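Local coordinates for uncharacterized protein (Archaeoglobus fulgidus DSM 4304, PDB 3BPD) that is of unknown function but binds magnesium ions and assembles as a heptamer of identical subunits, at residues 9-14 with 60-65; 37-42 with 49-54. The protein carries 1 engineered substitution. All blocks are in the same frame, centred on the assembly; numbering follows the deposited sequence.

Contact 1: residues 9-14 with 60-65; sequences LVLDVL and LDYEQI. With MG (magnesium ion), chain Y.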
loop_
_atom_site.group_PDB
_atom_site.type_symbol
_atom_site.label_atom_id
_atom_site.label_comp_id
_atom_site.label_asym_id
_atom_site.label_seq_id
_atom_site.Cartn_x
_atom_site.Cartn_y
_atom_site.Cartn_z
ATOM N N LEU F 9 21.679 -7.106 -0.306
ATOM C CA LEU F 9 21.775 -8.234 0.610
ATOM C C LEU F 9 21.028 -7.935 1.913
ATOM O O LEU F 9 21.050 -6.811 2.421
ATOM C CB LEU F 9 23.249 -8.530 0.943
ATOM C CG LEU F 9 24.172 -8.962 -0.192
ATOM C CD1 LEU F 9 25.637 -8.854 0.213
ATOM C CD2 LEU F 9 23.821 -10.382 -0.575
ATOM N N VAL F 10 20.335 -8.931 2.442
ATOM C CA VAL F 10 19.675 -8.747 3.722
ATOM C C VAL F 10 20.346 -9.812 4.570
ATOM O O VAL F 10 20.144 -11.002 4.374
ATOM C CB VAL F 10 18.142 -8.969 3.653
ATOM C CG1 VAL F 10 17.563 -8.969 5.069
ATOM C CG2 VAL F 10 17.488 -7.863 2.813
ATOM N N LEU F 11 21.187 -9.368 5.484
ATOM C CA LEU F 11 21.912 -10.289 6.329
ATOM C C LEU F 11 21.392 -10.386 7.754
ATOM O O LEU F 11 21.147 -9.380 8.409
ATOM C CB LEU F 11 23.386 -9.891 6.348
ATOM C CG LEU F 11 24.005 -9.759 4.957
ATOM C CD1 LEU F 11 25.495 -9.547 5.079
ATOM C CD2 LEU F 11 23.713 -11.013 4.145
ATOM N N ASP F 12 21.197 -11.609 8.224
ATOM C CA ASP F 12 20.764 -11.819 9.594
ATOM C C ASP F 12 22.060 -11.934 10.381
ATOM O O ASP F 12 22.820 -12.887 10.196
ATOM C CB ASP F 12 19.986 -13.119 9.734
ATOM C CG ASP F 12 19.763 -13.493 11.178
ATOM O OD1 ASP F 12 19.368 -14.648 11.434
ATOM O OD2 ASP F 12 19.982 -12.627 12.061
ATOM N N VAL F 13 22.309 -10.972 11.259
ATOM C CA VAL F 13 23.538 -10.976 12.036
ATOM C C VAL F 13 23.368 -10.957 13.553
ATOM O O VAL F 13 22.511 -10.255 14.090
ATOM C CB VAL F 13 24.432 -9.786 11.621
ATOM C CG1 VAL F 13 25.610 -9.653 12.561
ATOM C CG2 VAL F 13 24.922 -9.988 10.199
ATOM N N LEU F 14 24.188 -11.757 14.232
ATOM C CA LEU F 14 24.200 -11.812 15.689
ATOM C C LEU F 14 25.531 -11.175 16.084
ATOM O O LEU F 14 26.548 -11.404 15.433
ATOM C CB LEU F 14 24.149 -13.255 16.192
ATOM C CG LEU F 14 24.334 -13.414 17.708
ATOM C CD1 LEU F 14 23.027 -13.087 18.429
ATOM C CD2 LEU F 14 24.774 -14.831 18.027
ATOM N N LEU F 60 28.413 -5.468 -5.565
ATOM C CA LEU F 60 28.944 -5.622 -4.214
ATOM C C LEU F 60 29.846 -6.833 -4.061
ATOM O O LEU F 60 29.626 -7.864 -4.684
ATOM C CB LEU F 60 27.805 -5.751 -3.200
ATOM C CG LEU F 60 26.703 -4.700 -3.069
ATOM C CD1 LEU F 60 25.797 -5.138 -1.932
ATOM C CD2 LEU F 60 27.271 -3.313 -2.781
ATOM N N ASP F 61 30.852 -6.704 -3.204
ATOM C CA ASP F 61 31.790 -7.788 -2.918
ATOM C C ASP F 61 31.408 -8.439 -1.577
ATOM O O ASP F 61 31.754 -7.937 -0.509
ATOM C CB ASP F 61 33.216 -7.221 -2.864
ATOM C CG ASP F 61 34.243 -8.240 -2.408
ATOM O OD1 ASP F 61 35.449 -7.977 -2.611
ATOM O OD2 ASP F 61 33.862 -9.289 -1.842
ATOM N N TYR F 62 30.702 -9.562 -1.639
ATOM C CA TYR F 62 30.269 -10.248 -0.430
ATOM C C TYR F 62 31.368 -10.493 0.601
ATOM O O TYR F 62 31.197 -10.175 1.779
ATOM C CB TYR F 62 29.593 -11.583 -0.768
ATOM C CG TYR F 62 29.048 -12.261 0.463
ATOM C CD1 TYR F 62 28.010 -11.686 1.205
ATOM C CD2 TYR F 62 29.596 -13.453 0.916
ATOM C CE1 TYR F 62 27.537 -12.288 2.370
ATOM C CE2 TYR F 62 29.136 -14.064 2.076
ATOM C CZ TYR F 62 28.107 -13.481 2.799
ATOM O OH TYR F 62 27.671 -14.108 3.948
ATOM N N GLU F 63 32.487 -11.068 0.179
ATOM C CA GLU F 63 33.577 -11.327 1.114
ATOM C C GLU F 63 33.967 -10.039 1.848
ATOM O O GLU F 63 34.069 -10.015 3.074
ATOM C CB GLU F 63 34.795 -11.904 0.376
ATOM C CG GLU F 63 34.573 -13.286 -0.280
ATOM C CD GLU F 63 34.213 -14.412 0.710
ATOM O OE1 GLU F 63 34.941 -14.599 1.714
ATOM O OE2 GLU F 63 33.203 -15.116 0.462
ATOM N N GLN F 64 34.179 -8.970 1.094
ATOM C CA GLN F 64 34.543 -7.700 1.692
ATOM C C GLN F 64 33.503 -7.268 2.730
ATOM O O GLN F 64 33.859 -6.835 3.823
ATOM C CB GLN F 64 34.681 -6.623 0.615
ATOM C CG GLN F 64 35.136 -5.279 1.157
ATOM C CD GLN F 64 35.139 -4.196 0.099
ATOM O OE1 GLN F 64 34.168 -4.045 -0.643
ATOM N NE2 GLN F 64 36.224 -3.425 0.031
ATOM N N ILE F 65 32.221 -7.382 2.391
ATOM C CA ILE F 65 31.163 -7.004 3.320
ATOM C C ILE F 65 31.198 -7.907 4.548
ATOM O O ILE F 65 31.034 -7.441 5.681
ATOM C CB ILE F 65 29.775 -7.088 2.653
ATOM C CG1 ILE F 65 29.633 -5.960 1.627
ATOM C CG2 ILE F 65 28.683 -6.986 3.704
ATOM C CD1 ILE F 65 28.378 -6.016 0.791
HETATM MG MG MG Y . 18.502 -16.156 10.043
#
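The Tyr-62 ring meets strand residue Leu-9 at its edge: Leu-9 CD1 lies in the plane of the ring, 3.8 Å from Tyr-62 CD1, and the two side chains cross at about a right angle. Leu-11 CD1 approaches the same ring obliquely and less closely, 4.4 Å from Tyr-62 CE1. Tyr-62 CG stands anti to the backbone N (chi1 -176°), and the far part of the side chain comes nearer to the strand than its base does.

Leu-9 CD1 is shared by three partners, since it also sits 4.0 Å from Ile-65 CD1 and 4.3 Å from Leu-60 CD1. Ile-65 turns its other branch to Leu-11, two residues along the strand, with Ile-65 CG2 4.3 Å from Leu-11 CD1. No hydrogen bond spans the contact, so it is apolar packing of a strand against the start of a helix. That start is capped by Asp-61: Gln-64 N donates to Asp-61 OD2 at 3.0 Å in a nearly straight bond (176°), coming from above the carboxylate plane.

On the other face of the strand, Asp-12 OD1 binds a magnesium ion at 2.2 Å, with Ser-78 OG as a further ligand. The strand order 2-3-1-4 and the β-α-β-β-α-β succession identify a ferredoxin-like fold, in which helix 62-71 lies on central strand 6-16. Ile-69 continues the packing on Leu-11, strand 75-85 adds Val-82 and Ile-76, and Ile-22 of a second subunit packs on Leu-9 and Tyr-62.

Contact 2: residues 37-42 with 49-54; sequences VNIHLS and ENIKIT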
loop_
_atom_site.group_PDB
_atom_site.type_symbol
_atom_site.label_atom_id
_atom_site.label_comp_id
_atom_site.label_asym_id
_atom_site.label_seq_id
_atom_site.Cartn_x
_atom_site.Cartn_y
_atom_site.Cartn_z
ATOM N N VAL F 37 23.143 1.776 3.639
ATOM C CA VAL F 37 23.028 0.671 4.578
ATOM C C VAL F 37 21.926 0.891 5.599
ATOM O O VAL F 37 21.762 1.981 6.136
ATOM C CB VAL F 37 24.340 0.460 5.351
ATOM C CG1 VAL F 37 24.186 -0.690 6.331
ATOM C CG2 VAL F 37 25.468 0.179 4.389
ATOM N N ASN F 38 21.163 -0.157 5.855
ATOM C CA ASN F 38 20.112 -0.079 6.846
ATOM C C ASN F 38 20.301 -1.195 7.852
ATOM O O ASN F 38 20.380 -2.378 7.505
ATOM C CB ASN F 38 18.732 -0.210 6.216
ATOM C CG ASN F 38 17.626 -0.252 7.260
ATOM O OD1 ASN F 38 17.594 -1.143 8.109
ATOM N ND2 ASN F 38 16.722 0.717 7.206
ATOM N N ILE F 39 20.401 -0.817 9.110
ATOM C CA ILE F 39 20.550 -1.818 10.137
ATOM C C ILE F 39 19.338 -1.775 11.052
ATOM O O ILE F 39 19.055 -0.772 11.709
ATOM C CB ILE F 39 21.853 -1.628 10.923
ATOM C CG1 ILE F 39 23.038 -1.834 9.982
ATOM C CG2 ILE F 39 21.933 -2.649 12.030
ATOM C CD1 ILE F 39 24.368 -1.841 10.663
ATOM N N HIS F 40 18.594 -2.871 11.049
ATOM C CA HIS F 40 17.408 -2.981 11.873
ATOM C C HIS F 40 17.675 -3.861 13.092
ATOM O O HIS F 40 18.234 -4.957 12.969
ATOM C CB HIS F 40 16.271 -3.575 11.062
ATOM C CG HIS F 40 15.040 -3.831 11.867
ATOM N ND1 HIS F 40 14.203 -2.819 12.283
ATOM C CD2 HIS F 40 14.532 -4.978 12.376
ATOM C CE1 HIS F 40 13.229 -3.331 13.014
ATOM N NE2 HIS F 40 13.407 -4.639 13.086
ATOM N N LEU F 41 17.284 -3.371 14.263
ATOM C CA LEU F 41 17.467 -4.111 15.506
ATOM C C LEU F 41 16.300 -5.079 15.705
ATOM O O LEU F 41 15.146 -4.670 15.855
ATOM C CB LEU F 41 17.552 -3.147 16.689
ATOM C CG LEU F 41 17.580 -3.787 18.079
ATOM C CD1 LEU F 41 18.777 -4.704 18.202
ATOM C CD2 LEU F 41 17.628 -2.704 19.141
ATOM N N SER F 42 16.612 -6.370 15.705
ATOM C CA SER F 42 15.594 -7.402 15.867
ATOM C C SER F 42 15.331 -7.725 17.324
ATOM O O SER F 42 14.192 -7.906 17.720
ATOM C CB SER F 42 16.020 -8.672 15.137
ATOM O OG SER F 42 16.232 -8.419 13.756
ATOM N N GLU F 49 22.993 -9.083 20.440
ATOM C CA GLU F 49 21.902 -8.467 19.698
ATOM C C GLU F 49 21.727 -9.179 18.375
ATOM O O GLU F 49 22.696 -9.654 17.782
ATOM C CB GLU F 49 22.183 -6.995 19.384
ATOM C CG GLU F 49 22.558 -6.129 20.552
ATOM C CD GLU F 49 22.583 -4.662 20.183
ATOM O OE1 GLU F 49 23.246 -4.309 19.179
ATOM O OE2 GLU F 49 21.940 -3.861 20.902
ATOM N N ASN F 50 20.482 -9.271 17.930
ATOM C CA ASN F 50 20.187 -9.859 16.640
ATOM C C ASN F 50 19.752 -8.652 15.816
ATOM O O ASN F 50 18.873 -7.886 16.227
ATOM C CB ASN F 50 19.065 -10.895 16.749
ATOM C CG ASN F 50 19.560 -12.241 17.283
ATOM O OD1 ASN F 50 20.469 -12.839 16.714
ATOM N ND2 ASN F 50 18.956 -12.722 18.378
ATOM N N ILE F 51 20.396 -8.467 14.670
ATOM C CA ILE F 51 20.097 -7.338 13.805
ATOM C C ILE F 51 19.959 -7.753 12.339
ATOM O O ILE F 51 20.593 -8.715 11.898
ATOM C CB ILE F 51 21.213 -6.257 13.928
ATOM C CG1 ILE F 51 22.559 -6.832 13.464
ATOM C CG2 ILE F 51 21.338 -5.794 15.373
ATOM C CD1 ILE F 51 23.726 -5.842 13.549
ATOM N N LYS F 52 19.119 -7.031 11.594
ATOM C CA LYS F 52 18.922 -7.283 10.161
ATOM C C LYS F 52 19.663 -6.181 9.381
ATOM O O LYS F 52 19.383 -4.995 9.565
ATOM C CB LYS F 52 17.428 -7.249 9.805
ATOM C CG LYS F 52 16.904 -8.540 9.214
ATOM C CD LYS F 52 16.787 -9.627 10.278
ATOM C CE LYS F 52 16.291 -10.943 9.707
ATOM N NZ LYS F 52 15.761 -11.810 10.797
ATOM N N ILE F 53 20.606 -6.570 8.525
ATOM C CA ILE F 53 21.373 -5.602 7.735
ATOM C C ILE F 53 20.983 -5.627 6.258
ATOM O O ILE F 53 21.015 -6.672 5.614
ATOM C CB ILE F 53 22.896 -5.865 7.817
ATOM C CG1 ILE F 53 23.396 -5.708 9.263
ATOM C CG2 ILE F 53 23.634 -4.894 6.908
ATOM C CD1 ILE F 53 24.883 -6.078 9.472
ATOM N N THR F 54 20.603 -4.469 5.731
ATOM C CA THR F 54 20.228 -4.356 4.334
ATOM C C THR F 54 21.270 -3.457 3.680
ATOM O O THR F 54 21.450 -2.303 4.081
ATOM C CB THR F 54 18.828 -3.711 4.167
ATOM O OG1 THR F 54 17.852 -4.516 4.822
ATOM C CG2 THR F 54 18.452 -3.595 2.693
#
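Ile-39 and Ile-53 lie side by side and point the same way, their CG1 atoms 4.0 Å apart, as suits a non-hydrogen-bonded pair of an antiparallel hairpin. The next isoleucine, Ile-51, meets Ile-39 at a slant, through Ile-51 CD1 against Ile-39 CG2 at 4.0 Å. Its CG1 stands between the backbone N and the carbonyl carbon (chi1 62°), while CG2, anti to the carbonyl carbon, is the branch offered to Leu-41. Leu-41 crosses Ile-51 at about a right angle, with Leu-41 CD1 4.0 Å from Ile-51 CG2. Together these four side chains make a continuous apolar row on one face of the two strands.

The other face is polar. There the CB atoms of His-40 and Lys-52 are 4.1 Å apart, and Lys-52 CB lies near the plane of the imidazole, at its edge. The lysine chain bends at chi2 and leads away from strand 37-42, although its CD passes 3.7 Å from Ser-42 OG. Beside them Asn-38 pairs with Thr-54; the Asn-38 amide ND2 is engaged by Glu-81 and the Val-89 carbonyl of a third subunit.

Reciprocal backbone bonds fix this register: Asn-38 with Thr-54, and His-40 with Lys-52, where His-40 N to Lys-52 O is 2.7 Å and close to straight (176°). Toward the turn, Ser-42 N reaches Asn-50 O at 2.8 Å with a more bent angle of 142°.

Helix 21-29 packs on the apolar face, Phe-24 and Ala-25 against Ile-39 and Leu-28 against Val-37. Strand 6-16 flanks 48-57, and residues 37-40 pair antiparallel with a strand of the third subunit, extending the sheet across the interface.

Overall arrangement
The centres of contacts 1 and 2 lie 11 Å apart, and the two are joined directly because strands 6-16 and 48-57 are neighbours in one sheet. Probable hydrogen bonds stitch them together: Leu-11 N to Ile-53 O at 2.7 Å and Ile-51 N to Val-13 O at 2.8 Å. Contact 1 fixes a helix on this sheet, whereas contact 2 forms the hairpin within it and leads on to another subunit. Metal sites adjoin both. Asp-12 of contact 1 is itself a magnesium ligand, while in contact 2 the side chain of Asn-50 comes within about 4 Å of a magnesium ion and of the binding residues Glu-43 and Asp-45.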